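Local coordinates for kinesin-like protein (Caenorhabditis elegans, PDB 5X3E), which is a kinesin-6 motor protein (Zen4), captured here without nucleotide, that probably couples ATP hydrolysis to movement along microtubules, at residues V39-P44 with K126-T131; K159-P164 with F170-T175. All blocks are in the same frame, centred on the assembly; numbering follows the deposited sequence.

How the contacts relate
Contact 1 joins the end of strand 37-42 to the short helix 126-130, whose first residues belong to a P-loop (Walker A) pattern, so it lies beside what is probably the nucleotide site of the motor domain. Contact 2, between 159-164 and 170-175, is a small two-stranded hairpin on the opposite side of the chain's centre. The two contacts lie in series along the chain, with centres about 38 Å apart and nearest atoms about 21 Å apart, and they do not touch. An arginine side chain bonds across each, R41 in contact 1 and R173 in contact 2, and sulfate ions, probably from the crystallisation liquor, are bound near both.

Contact 1. Residues V39-P44 with K126-T131; sequences VCRLCP and KTYTMT
The probable P-loop (Walker A) of the kinesin motor domain, matching the pattern through K126 and T127, is the segment that in P-loop NTPases wraps the nucleotide phosphates, and probably does so here. The helix that follows is tied to strand 37-42, next but one to strand 114-119 in the central sheet: R41 reaches across to Y128 and T129 on helix 126-130. The backbones stay well apart, R41 CA lying 8.6 Å from T129 CA, and one long side chain bridges them. CG of R41 is anti to the backbone N (chi1 -180°) and the chain stays extended as far as NE, which carries the guanidinium over to the helix. There NH1 donates a hydrogen bond of 2.8 Å to T129 OG1, bent to 148° at the hydrogen, with the hydroxyl oxygen slightly tilted from the guanidinium plane. The same oxygen bonds to the carbonyl of G125, one turn back, so the hydroxyl links the arginine to the end of the P-loop. The other terminal nitrogen, NH2, bonds to Q93 OE1, while NE2 of Q93 bonds to Y128 O; a single amide thus holds both the arginine and the helix backbone. The Y128 and R41 side chains cross at about a right angle, yet ring and guanidinium planes are only 32° apart, and R41 NH2 meets the ring at its edge, 3.5 Å from Y128 CE2.

Contact 2. Residues K159-P164 with F170-T175; sequences KCIFYP and FEIRAT. With SO4 (sulfate ion), chain O; SO4 (sulfate ion), chain F; SO4 (sulfate ion), chain G.
This is a hairpin contact at the periphery of the motor domain, in which Y163 is sandwiched between E171 of the returning strand and R173 just past its end. Y163 and E171 form an antiparallel hydrogen-bonded pair: E171 N donates to Y163 O at 2.9 Å, almost straight at 168°, and Y163 N returns a more bent bond to E171 O. Placing CG between the backbone N and carbonyl carbon (chi1 64°) lays the tyrosine ring across the partner strand. E171 CB packs on one face, 3.3 Å from Y163 CZ, and R173 CZ lies over the opposite face, 4.0 Å from the ring centroid, in a cation-pi contact. Strands 162-165 and 169-172 make up a separate two-stranded sheet, and beyond it R173 N still bonds to I161 O. The R173 guanidinium is gripped at its edge: NH1 gives C160 O a 2.7 Å bond in the guanidinium plane, and both terminal nitrogens make weak bonds to a sulfate. F162 and I172 lie side by side on the face of the hairpin opposite Y163 and E171, F162 CD1 4.0 Å from I172 CG1; F170 joins them there, its CE1 4.0 Å from P164 CG, and both phenylalanines rest on V304 of strand 296-307.

Contact 1. Residues V39-P44 with K126-T131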
loop_
_atom_site.group_PDB
_atom_site.type_symbol
_atom_site.label_atom_id
_atom_site.label_comp_id
_atom_site.label_asym_id
_atom_site.label_seq_id
_atom_site.Cartn_x
_atom_site.Cartn_y
_atom_site.Cartn_z
ATOM N N VAL A 39 -14.025 1.437 -3.070
ATOM C CA VAL A 39 -14.948 1.424 -1.944
ATOM C C VAL A 39 -14.821 2.758 -1.223
ATOM O O VAL A 39 -13.844 3.495 -1.384
ATOM C CB VAL A 39 -14.702 0.253 -0.971
ATOM C CG1 VAL A 39 -14.661 -1.070 -1.722
ATOM C CG2 VAL A 39 -13.429 0.478 -0.166
ATOM N N CYS A 40 -15.839 3.073 -0.435
ATOM C CA CYS A 40 -15.938 4.362 0.229
ATOM C C CYS A 40 -16.246 4.144 1.705
ATOM O O CYS A 40 -17.016 3.246 2.059
ATOM C CB CYS A 40 -17.011 5.230 -0.442
ATOM S SG CYS A 40 -17.217 6.868 0.268
ATOM N N ARG A 41 -15.634 4.960 2.564
ATOM C CA ARG A 41 -15.794 4.829 4.009
ATOM C C ARG A 41 -16.113 6.187 4.615
ATOM O O ARG A 41 -15.310 7.120 4.509
ATOM C CB ARG A 41 -14.546 4.245 4.672
ATOM C CG ARG A 41 -14.714 4.108 6.173
ATOM C CD ARG A 41 -13.437 3.706 6.871
ATOM N NE ARG A 41 -13.725 3.138 8.183
ATOM C CZ ARG A 41 -12.798 2.773 9.061
ATOM N NH1 ARG A 41 -11.514 2.923 8.769
ATOM N NH2 ARG A 41 -13.156 2.260 10.230
ATOM N N LEU A 42 -17.270 6.280 5.272
ATOM C CA LEU A 42 -17.665 7.503 5.957
ATOM C C LEU A 42 -17.071 7.528 7.364
ATOM O O LEU A 42 -17.120 6.525 8.087
ATOM C CB LEU A 42 -19.192 7.591 6.051
ATOM C CG LEU A 42 -20.073 7.379 4.815
ATOM C CD1 LEU A 42 -21.486 7.903 5.075
ATOM C CD2 LEU A 42 -19.488 7.979 3.562
ATOM N N CYS A 43 -16.516 8.665 7.753
ATOM C CA CYS A 43 -16.033 8.795 9.117
ATOM C C CYS A 43 -17.183 9.210 10.039
ATOM O O CYS A 43 -18.242 9.636 9.570
ATOM C CB CYS A 43 -14.903 9.818 9.180
ATOM S SG CYS A 43 -15.381 11.430 8.583
ATOM N N PRO A 44 -17.013 9.076 11.356
ATOM C CA PRO A 44 -18.072 9.516 12.276
ATOM C C PRO A 44 -18.385 11.001 12.118
ATOM O O PRO A 44 -17.487 11.833 11.966
ATOM C CB PRO A 44 -17.496 9.198 13.662
ATOM C CG PRO A 44 -16.021 8.963 13.438
ATOM C CD PRO A 44 -15.939 8.367 12.076
ATOM N N LYS A 126 -8.630 8.924 6.600
ATOM C CA LYS A 126 -7.694 8.241 5.712
ATOM C C LYS A 126 -6.550 7.588 6.488
ATOM O O LYS A 126 -6.230 6.410 6.279
ATOM C CB LYS A 126 -7.187 9.249 4.679
ATOM C CG LYS A 126 -5.966 8.894 3.901
ATOM C CD LYS A 126 -5.435 10.159 3.231
ATOM C CE LYS A 126 -6.543 10.847 2.466
ATOM N NZ LYS A 126 -6.507 12.319 2.667
ATOM N N THR A 127 -5.914 8.339 7.383
ATOM C CA THR A 127 -4.864 7.770 8.231
ATOM C C THR A 127 -5.457 6.810 9.264
ATOM O O THR A 127 -4.852 5.775 9.581
ATOM C CB THR A 127 -4.081 8.891 8.931
ATOM O OG1 THR A 127 -3.360 9.649 7.943
ATOM C CG2 THR A 127 -3.098 8.327 9.960
ATOM N N TYR A 128 -6.648 7.112 9.786
ATOM C CA TYR A 128 -7.312 6.187 10.710
ATOM C C TYR A 128 -7.585 4.850 10.032
ATOM O O TYR A 128 -7.362 3.789 10.622
ATOM C CB TYR A 128 -8.604 6.796 11.241
ATOM C CG TYR A 128 -9.436 5.848 12.087
ATOM C CD1 TYR A 128 -9.078 5.547 13.397
ATOM C CD2 TYR A 128 -10.588 5.265 11.572
ATOM C CE1 TYR A 128 -9.844 4.685 14.160
ATOM C CE2 TYR A 128 -11.349 4.408 12.324
ATOM C CZ TYR A 128 -10.977 4.122 13.616
ATOM O OH TYR A 128 -11.749 3.264 14.360
ATOM N N THR A 129 -8.069 4.887 8.788
ATOM C CA THR A 129 -8.318 3.659 8.043
ATOM C C THR A 129 -7.031 2.872 7.828
ATOM O O THR A 129 -7.006 1.648 8.007
ATOM C CB THR A 129 -8.967 3.997 6.706
ATOM O OG1 THR A 129 -10.253 4.590 6.939
ATOM C CG2 THR A 129 -9.111 2.759 5.840
ATOM N N MET A 130 -5.944 3.561 7.473
ATOM C CA MET A 130 -4.709 2.885 7.088
ATOM C C MET A 130 -3.936 2.384 8.302
ATOM O O MET A 130 -3.506 1.225 8.338
ATOM C CB MET A 130 -3.831 3.819 6.254
ATOM C CG MET A 130 -2.527 3.175 5.811
ATOM S SD MET A 130 -2.769 1.904 4.558
ATOM C CE MET A 130 -2.956 2.925 3.092
ATOM N N THR A 131 -3.750 3.242 9.303
ATOM C CA THR A 131 -2.931 2.909 10.465
ATOM C C THR A 131 -3.709 2.965 11.770
ATOM O O THR A 131 -3.742 1.976 12.508
ATOM C CB THR A 131 -1.732 3.868 10.519
ATOM O OG1 THR A 131 -0.987 3.764 9.303
ATOM C CG2 THR A 131 -0.830 3.539 11.694
#

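Contact 2. Residues K159-P164 with F170-T175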
loop_
_atom_site.group_PDB
_atom_site.type_symbol
_atom_site.label_atom_id
_atom_site.label_comp_id
_atom_site.label_asym_id
_atom_site.label_seq_id
_atom_site.Cartn_x
_atom_site.Cartn_y
_atom_site.Cartn_z
ATOM N N LYS A 159 17.043 -14.753 8.865
ATOM C CA LYS A 159 17.492 -13.614 8.088
ATOM C C LYS A 159 18.799 -13.924 7.368
ATOM O O LYS A 159 19.531 -14.858 7.713
ATOM C CB LYS A 159 17.689 -12.403 9.003
ATOM C CG LYS A 159 16.405 -11.842 9.588
ATOM C CD LYS A 159 16.728 -10.624 10.429
ATOM C CE LYS A 159 15.490 -9.973 11.006
ATOM N NZ LYS A 159 15.849 -8.777 11.817
ATOM N N CYS A 160 19.066 -13.127 6.334
ATOM C CA CYS A 160 20.310 -13.118 5.575
ATOM C C CYS A 160 20.521 -14.375 4.744
ATOM O O CYS A 160 21.622 -14.578 4.216
ATOM C CB CYS A 160 21.519 -12.877 6.486
ATOM S SG CYS A 160 21.279 -11.488 7.626
ATOM N N ILE A 161 19.506 -15.227 4.616
ATOM C CA ILE A 161 19.551 -16.281 3.610
ATOM C C ILE A 161 19.198 -15.704 2.243
ATOM O O ILE A 161 20.029 -15.666 1.327
ATOM C CB ILE A 161 18.624 -17.448 4.001
ATOM C CG1 ILE A 161 19.087 -18.075 5.318
ATOM C CG2 ILE A 161 18.620 -18.514 2.919
ATOM C CD1 ILE A 161 18.027 -18.913 6.007
ATOM N N PHE A 162 17.966 -15.221 2.099
ATOM C CA PHE A 162 17.662 -14.293 1.022
ATOM C C PHE A 162 18.272 -12.938 1.351
ATOM O O PHE A 162 18.415 -12.575 2.522
ATOM C CB PHE A 162 16.153 -14.123 0.846
ATOM C CG PHE A 162 15.422 -15.373 0.448
ATOM C CD1 PHE A 162 15.360 -15.760 -0.880
ATOM C CD2 PHE A 162 14.754 -16.133 1.396
ATOM C CE1 PHE A 162 14.666 -16.895 -1.252
ATOM C CE2 PHE A 162 14.060 -17.265 1.031
ATOM C CZ PHE A 162 14.017 -17.648 -0.293
ATOM N N TYR A 163 18.643 -12.186 0.314
ATOM C CA TYR A 163 19.128 -10.829 0.531
ATOM C C TYR A 163 19.007 -10.032 -0.760
ATOM O O TYR A 163 19.195 -10.584 -1.851
ATOM C CB TYR A 163 20.577 -10.825 1.050
ATOM C CG TYR A 163 21.615 -11.386 0.096
ATOM C CD1 TYR A 163 21.848 -12.757 0.011
ATOM C CD2 TYR A 163 22.390 -10.542 -0.687
ATOM C CE1 TYR A 163 22.806 -13.266 -0.846
ATOM C CE2 TYR A 163 23.353 -11.044 -1.545
ATOM C CZ TYR A 163 23.557 -12.404 -1.618
ATOM O OH TYR A 163 24.506 -12.902 -2.477
ATOM N N PRO A 164 18.712 -8.736 -0.668
ATOM C CA PRO A 164 18.529 -7.918 -1.875
ATOM C C PRO A 164 19.820 -7.762 -2.661
ATOM O O PRO A 164 20.904 -7.608 -2.091
ATOM C CB PRO A 164 18.067 -6.564 -1.321
ATOM C CG PRO A 164 17.708 -6.809 0.109
ATOM C CD PRO A 164 18.540 -7.954 0.566
ATOM N N PHE A 170 16.892 -10.633 -5.721
ATOM C CA PHE A 170 17.278 -11.266 -4.462
ATOM C C PHE A 170 18.209 -12.439 -4.734
ATOM O O PHE A 170 18.038 -13.157 -5.722
ATOM C CB PHE A 170 16.045 -11.740 -3.663
ATOM C CG PHE A 170 15.223 -10.613 -3.108
ATOM C CD1 PHE A 170 15.486 -10.103 -1.844
ATOM C CD2 PHE A 170 14.224 -10.032 -3.864
ATOM C CE1 PHE A 170 14.749 -9.038 -1.339
ATOM C CE2 PHE A 170 13.484 -8.969 -3.367
ATOM C CZ PHE A 170 13.745 -8.469 -2.105
ATOM N N GLU A 171 19.191 -12.632 -3.860
ATOM C CA GLU A 171 20.119 -13.747 -3.953
ATOM C C GLU A 171 19.983 -14.624 -2.714
ATOM O O GLU A 171 19.208 -14.327 -1.802
ATOM C CB GLU A 171 21.561 -13.258 -4.112
ATOM C CG GLU A 171 21.816 -12.405 -5.336
ATOM C CD GLU A 171 21.605 -13.156 -6.632
ATOM O OE1 GLU A 171 21.745 -14.397 -6.629
ATOM O OE2 GLU A 171 21.296 -12.503 -7.652
ATOM N N ILE A 172 20.744 -15.721 -2.689
ATOM C CA ILE A 172 20.657 -16.714 -1.626
ATOM C C ILE A 172 22.055 -17.081 -1.144
ATOM O O ILE A 172 22.879 -17.563 -1.930
ATOM C CB ILE A 172 19.900 -17.969 -2.086
ATOM C CG1 ILE A 172 18.477 -17.594 -2.507
ATOM C CG2 ILE A 172 19.904 -19.026 -0.985
ATOM C CD1 ILE A 172 17.737 -18.663 -3.263
ATOM N N ARG A 173 22.321 -16.854 0.143
ATOM C CA ARG A 173 23.539 -17.300 0.808
ATOM C C ARG A 173 23.417 -18.759 1.237
ATOM O O ARG A 173 22.318 -19.294 1.386
ATOM C CB ARG A 173 23.830 -16.458 2.048
ATOM C CG ARG A 173 24.218 -15.033 1.783
ATOM C CD ARG A 173 24.697 -14.381 3.050
ATOM N NE ARG A 173 24.980 -12.969 2.836
ATOM C CZ ARG A 173 24.076 -12.004 2.937
ATOM N NH1 ARG A 173 22.825 -12.299 3.257
ATOM N NH2 ARG A 173 24.426 -10.744 2.723
ATOM N N ALA A 174 24.567 -19.405 1.422
ATOM C CA ALA A 174 24.609 -20.679 2.128
ATOM C C ALA A 174 24.394 -20.437 3.618
ATOM O O ALA A 174 24.578 -19.323 4.119
ATOM C CB ALA A 174 25.935 -21.394 1.891
ATOM N N THR A 175 24.006 -21.496 4.336
ATOM C CA THR A 175 23.487 -21.314 5.693
ATOM C C THR A 175 24.546 -20.779 6.653
ATOM O O THR A 175 24.269 -19.867 7.440
ATOM C CB THR A 175 22.902 -22.629 6.221
ATOM O OG1 THR A 175 22.592 -22.482 7.614
ATOM C CG2 THR A 175 23.873 -23.788 6.025
HETATM S S SO4 O . 22.504 -8.116 3.363
HETATM O O1 SO4 O . 21.736 -9.165 4.035
HETATM O O2 SO4 O . 21.779 -6.851 3.456
HETATM O O3 SO4 O . 22.701 -8.467 1.961
HETATM O O4 SO4 O . 23.811 -7.978 4.005
HETATM S S SO4 F . 16.399 -14.301 12.509
HETATM O O1 SO4 F . 17.143 -14.983 13.560
HETATM O O2 SO4 F . 15.015 -14.762 12.492
HETATM O O3 SO4 F . 16.440 -12.862 12.767
HETATM O O4 SO4 F . 17.018 -14.603 11.224
HETATM S S SO4 G . 14.561 -12.113 -8.268
HETATM O O1 SO4 G . 14.227 -13.532 -8.355
HETATM O O2 SO4 G . 13.358 -11.324 -8.494
HETATM O O3 SO4 G . 15.133 -11.803 -6.962
HETATM O O4 SO4 G . 15.545 -11.805 -9.302
#